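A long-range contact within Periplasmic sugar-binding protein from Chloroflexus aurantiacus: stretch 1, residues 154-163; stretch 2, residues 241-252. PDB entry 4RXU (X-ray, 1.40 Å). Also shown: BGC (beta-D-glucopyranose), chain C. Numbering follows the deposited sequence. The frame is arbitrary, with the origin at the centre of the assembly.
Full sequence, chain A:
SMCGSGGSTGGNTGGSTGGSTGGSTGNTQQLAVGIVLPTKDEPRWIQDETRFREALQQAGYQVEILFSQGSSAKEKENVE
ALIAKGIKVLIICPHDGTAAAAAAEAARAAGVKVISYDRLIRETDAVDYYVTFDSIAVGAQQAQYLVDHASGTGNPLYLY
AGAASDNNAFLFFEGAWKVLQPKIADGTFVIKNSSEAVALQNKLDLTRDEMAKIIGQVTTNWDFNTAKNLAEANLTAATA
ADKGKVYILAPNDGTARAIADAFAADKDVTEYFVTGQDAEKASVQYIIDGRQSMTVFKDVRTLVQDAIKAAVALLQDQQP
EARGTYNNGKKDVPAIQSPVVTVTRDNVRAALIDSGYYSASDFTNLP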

# COMPACT_ATOMS: atom_id res chain seq x y z
N GLY A 154 19.03 6.66 20.89
CA GLY A 154 17.89 6.49 21.77
C GLY A 154 16.65 7.22 21.31
O GLY A 154 15.78 7.52 22.12
N ASN A 155 16.56 7.49 20.02
CA ASN A 155 15.35 8.10 19.46
C ASN A 155 14.18 7.11 19.48
O ASN A 155 14.30 6.02 18.93
CB ASN A 155 15.61 8.49 18.01
CG ASN A 155 16.65 9.56 17.89
OD1 ASN A 155 16.38 10.72 18.18
ND2 ASN A 155 17.85 9.19 17.48
N PRO A 156 13.06 7.48 20.10
CA PRO A 156 11.92 6.57 20.09
C PRO A 156 11.38 6.30 18.69
O PRO A 156 11.16 7.24 17.92
CB PRO A 156 10.86 7.31 20.92
CG PRO A 156 11.66 8.16 21.85
CD PRO A 156 12.81 8.65 20.98
N LEU A 157 11.08 5.03 18.44
CA LEU A 157 10.58 4.55 17.17
C LEU A 157 9.31 3.75 17.42
O LEU A 157 9.31 2.79 18.21
CB LEU A 157 11.64 3.70 16.46
CG LEU A 157 11.22 3.09 15.10
CD1 LEU A 157 10.93 4.17 14.09
CD2 LEU A 157 12.32 2.17 14.61
N TYR A 158 8.24 4.17 16.78
CA TYR A 158 6.96 3.50 16.85
C TYR A 158 6.66 2.90 15.48
O TYR A 158 6.66 3.62 14.47
CB TYR A 158 5.88 4.50 17.26
CG TYR A 158 6.03 4.96 18.71
CD1 TYR A 158 6.97 5.94 19.07
CD2 TYR A 158 5.26 4.41 19.71
CE1 TYR A 158 7.11 6.37 20.39
CE2 TYR A 158 5.40 4.82 21.04
CZ TYR A 158 6.33 5.79 21.38
OH TYR A 158 6.45 6.18 22.71
N LEU A 159 6.45 1.59 15.45
CA LEU A 159 6.24 0.86 14.18
C LEU A 159 4.77 0.56 13.99
O LEU A 159 4.08 0.20 14.95
CB LEU A 159 7.00 -0.48 14.21
CG LEU A 159 8.52 -0.41 14.42
CD1 LEU A 159 9.09 -1.80 14.65
CD2 LEU A 159 9.25 0.31 13.29
N TYR A 160 4.30 0.68 12.75
CA TYR A 160 2.91 0.33 12.40
C TYR A 160 2.92 -0.36 11.05
O TYR A 160 3.84 -0.21 10.25
CB TYR A 160 1.98 1.55 12.39
CG TYR A 160 1.94 2.18 13.78
CD1 TYR A 160 1.13 1.64 14.78
CD2 TYR A 160 2.76 3.26 14.11
CE1 TYR A 160 1.08 2.18 16.06
CE2 TYR A 160 2.74 3.80 15.40
CZ TYR A 160 1.90 3.26 16.37
OH TYR A 160 1.88 3.80 17.64
N ALA A 161 1.89 -1.17 10.84
CA ALA A 161 1.80 -1.99 9.64
C ALA A 161 0.39 -2.11 9.09
O ALA A 161 -0.60 -1.79 9.76
CB ALA A 161 2.37 -3.41 9.91
N GLY A 162 0.34 -2.59 7.85
CA GLY A 162 -0.92 -2.87 7.16
C GLY A 162 -1.57 -4.19 7.61
O GLY A 162 -1.10 -4.82 8.57
N ALA A 163 -2.64 -4.57 6.92
CA ALA A 163 -3.35 -5.83 7.18
C ALA A 163 -2.55 -7.04 6.72
O ALA A 163 -2.05 -7.06 5.60
CB ALA A 163 -4.71 -5.82 6.48
C2 BGC C . -2.07 -0.52 -1.23
C3 BGC C . -1.92 0.81 -0.52
C4 BGC C . -3.13 1.06 0.37
C5 BGC C . -3.39 -0.14 1.29
C6 BGC C . -4.68 -0.02 2.07
C1 BGC C . -2.18 -1.53 -0.10
O1 BGC C . -2.09 -2.85 -0.55
O2 BGC C . -0.93 -0.75 -2.05
O3 BGC C . -1.79 1.83 -1.51
O4 BGC C . -2.85 2.18 1.22
O5 BGC C . -3.44 -1.34 0.54
O6 BGC C . -5.79 0.30 1.23
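Stretch 2 (241-252) ADKGKVYILAPN

Stretch 2 opens with the end of a 3-10 segment, Ala241 and Asp242, passes Gly244, whose positive phi favours glycine, and turns a corner at Lys245. It then runs as an extended strand through Leu249, beside strand 155-159. The two strands are parallel neighbours in one sheet: their N-to-C directions differ by 20° (signed crossing angle -20°), and their axes approach to 4.8 Å. Leu157 pairs with Tyr247, Tyr158 with Ile248 and Leu159 with Leu249, at CA-CA distances of 4.8, 4.8 and 5.0 Å.

The hydrogen bonds follow the parallel pattern, in which one residue bonds to two that flank its partner. Tyr247 N donates to Pro156 O (2.9 Å), and Tyr247 O accepts from Tyr158 N (2.8 Å, nearly straight at 170°). Tyr158 O then accepts from Leu249 N (2.9 Å). The ladder frays at its end, where Tyr160 N reaches Leu249 O at 3.0 Å in a weak bond, bent to 124°. Two carbonyls gain a CA-H...O contact as well: Leu157 CA lies 3.3 Å from Tyr247 O, and Ile248 CA 3.4 Å from Tyr158 O. Proline suits position 156 because this pairing asks for its carbonyl alone; having no N-H to satisfy, it packs its ring against stretch 2, with Pro156 CB 3.2 Å from Asp242 O and Pro156 CB 3.9 Å from Val246 CG1.

Side chains alternate between the faces. Leu157, Tyr247, Leu159 and Leu249 share one, with Leu157 CD1 4.0 Å from Tyr247 CB and Leu159 CD2 4.2 Å from Leu249 CD2; branched leucines fill this buried layer without polar groups to satisfy. Tyr158 and Ile248 share the other. There the long tyrosine reaches back to the 3-10 segment, where Tyr158 OH donates to Asp242 O (2.8 Å), so a buried phenol is satisfied by a backbone carbonyl. Beyond the strand, Tyr160 sets CE2 3.8 Å from Ile248 CG2 and CB 3.7 Å from Pro251 CD, while its OH is hydrogen-bonded elsewhere in the structure.

Asn155 joins the stretches through water. Asn155 OD1 accepts from two waters, each water O at 2.7 Å; one also donates to Tyr247 OH (2.8 Å between water O and OH), the other to Lys245 O (2.7 Å from water O). An amide oxygen suits this role because it can accept two bonds.

At the far end, Asn252 N-caps the following helix with its side chain, while Asn252 ND2 donates to glucose O4 (3.0 Å, 168°), a contact fitting a sugar-binding protein.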

# COMPACT_ATOMS: atom_id res chain seq x y z
N ALA A 241 9.81 9.24 29.07
CA ALA A 241 11.13 8.88 28.53
C ALA A 241 11.09 8.24 27.14
O ALA A 241 12.10 8.18 26.43
CB ALA A 241 11.84 7.96 29.49
N ASP A 242 9.91 7.74 26.77
CA ASP A 242 9.69 7.11 25.47
C ASP A 242 9.11 8.05 24.43
O ASP A 242 8.77 7.63 23.32
CB ASP A 242 8.72 5.94 25.65
CG ASP A 242 9.21 4.94 26.66
OD1 ASP A 242 10.41 4.62 26.64
OD2 ASP A 242 8.40 4.47 27.49
N LYS A 243 9.00 9.33 24.79
CA LYS A 243 8.38 10.31 23.93
C LYS A 243 9.38 11.38 23.58
O LYS A 243 10.49 11.07 23.16
CB LYS A 243 7.12 10.84 24.60
CG LYS A 243 6.09 9.73 24.70
CD LYS A 243 4.92 10.06 25.57
CE LYS A 243 4.13 8.80 25.81
NZ LYS A 243 2.85 9.11 26.47
N GLY A 244 8.99 12.64 23.74
CA GLY A 244 9.79 13.74 23.26
C GLY A 244 9.75 13.81 21.75
O GLY A 244 8.71 13.99 21.14
N LYS A 245 10.91 13.67 21.14
CA LYS A 245 11.01 13.72 19.69
C LYS A 245 11.01 12.32 19.13
O LYS A 245 11.97 11.57 19.32
CB LYS A 245 12.30 14.41 19.31
CG LYS A 245 12.46 14.63 17.82
CD LYS A 245 13.35 15.82 17.63
CE LYS A 245 14.48 15.44 16.74
NZ LYS A 245 15.48 16.53 16.81
N VAL A 246 9.96 11.98 18.38
CA VAL A 246 9.68 10.59 18.08
C VAL A 246 9.52 10.37 16.60
O VAL A 246 9.27 11.29 15.84
CB VAL A 246 8.44 10.07 18.84
CG1 VAL A 246 8.55 10.37 20.33
CG2 VAL A 246 7.14 10.62 18.27
N TYR A 247 9.67 9.11 16.22
CA TYR A 247 9.73 8.67 14.83
C TYR A 247 8.68 7.58 14.64
O TYR A 247 8.64 6.62 15.41
CB TYR A 247 11.16 8.18 14.54
CG TYR A 247 12.09 9.33 14.63
CD1 TYR A 247 12.60 9.75 15.86
CD2 TYR A 247 12.40 10.07 13.50
CE1 TYR A 247 13.40 10.88 15.95
CE2 TYR A 247 13.22 11.20 13.59
CZ TYR A 247 13.71 11.59 14.81
OH TYR A 247 14.51 12.70 14.90
N ILE A 248 7.81 7.76 13.65
CA ILE A 248 6.64 6.92 13.47
C ILE A 248 6.59 6.37 12.05
O ILE A 248 6.51 7.12 11.07
CB ILE A 248 5.34 7.69 13.71
CG1 ILE A 248 5.34 8.35 15.10
CG2 ILE A 248 4.12 6.78 13.51
CD1 ILE A 248 4.29 9.43 15.28
N LEU A 249 6.69 5.05 11.95
CA LEU A 249 6.54 4.33 10.66
C LEU A 249 5.06 4.04 10.49
O LEU A 249 4.57 3.02 10.95
CB LEU A 249 7.33 3.03 10.65
CG LEU A 249 7.23 2.29 9.30
CD1 LEU A 249 8.05 2.97 8.22
CD2 LEU A 249 7.67 0.85 9.49
N ALA A 250 4.33 4.97 9.88
CA ALA A 250 2.89 4.75 9.60
C ALA A 250 2.81 4.22 8.18
O ALA A 250 3.47 4.76 7.27
CB ALA A 250 2.09 6.04 9.76
N PRO A 251 1.98 3.17 7.94
CA PRO A 251 2.12 2.47 6.66
C PRO A 251 1.38 3.10 5.48
O PRO A 251 1.76 2.88 4.35
CB PRO A 251 1.56 1.07 6.98
CG PRO A 251 0.57 1.32 8.08
CD PRO A 251 1.19 2.41 8.91
N ASN A 252 0.33 3.88 5.74
CA ASN A 252 -0.30 4.62 4.65
C ASN A 252 -0.87 5.92 5.15
O ASN A 252 -0.77 6.22 6.32
CB ASN A 252 -1.35 3.78 3.89
CG ASN A 252 -2.68 3.66 4.61
OD1 ASN A 252 -2.82 4.00 5.79
ND2 ASN A 252 -3.67 3.11 3.90
O HOH W 1 16.89 12.74 16.42
O HOH W 2 14.56 11.71 19.96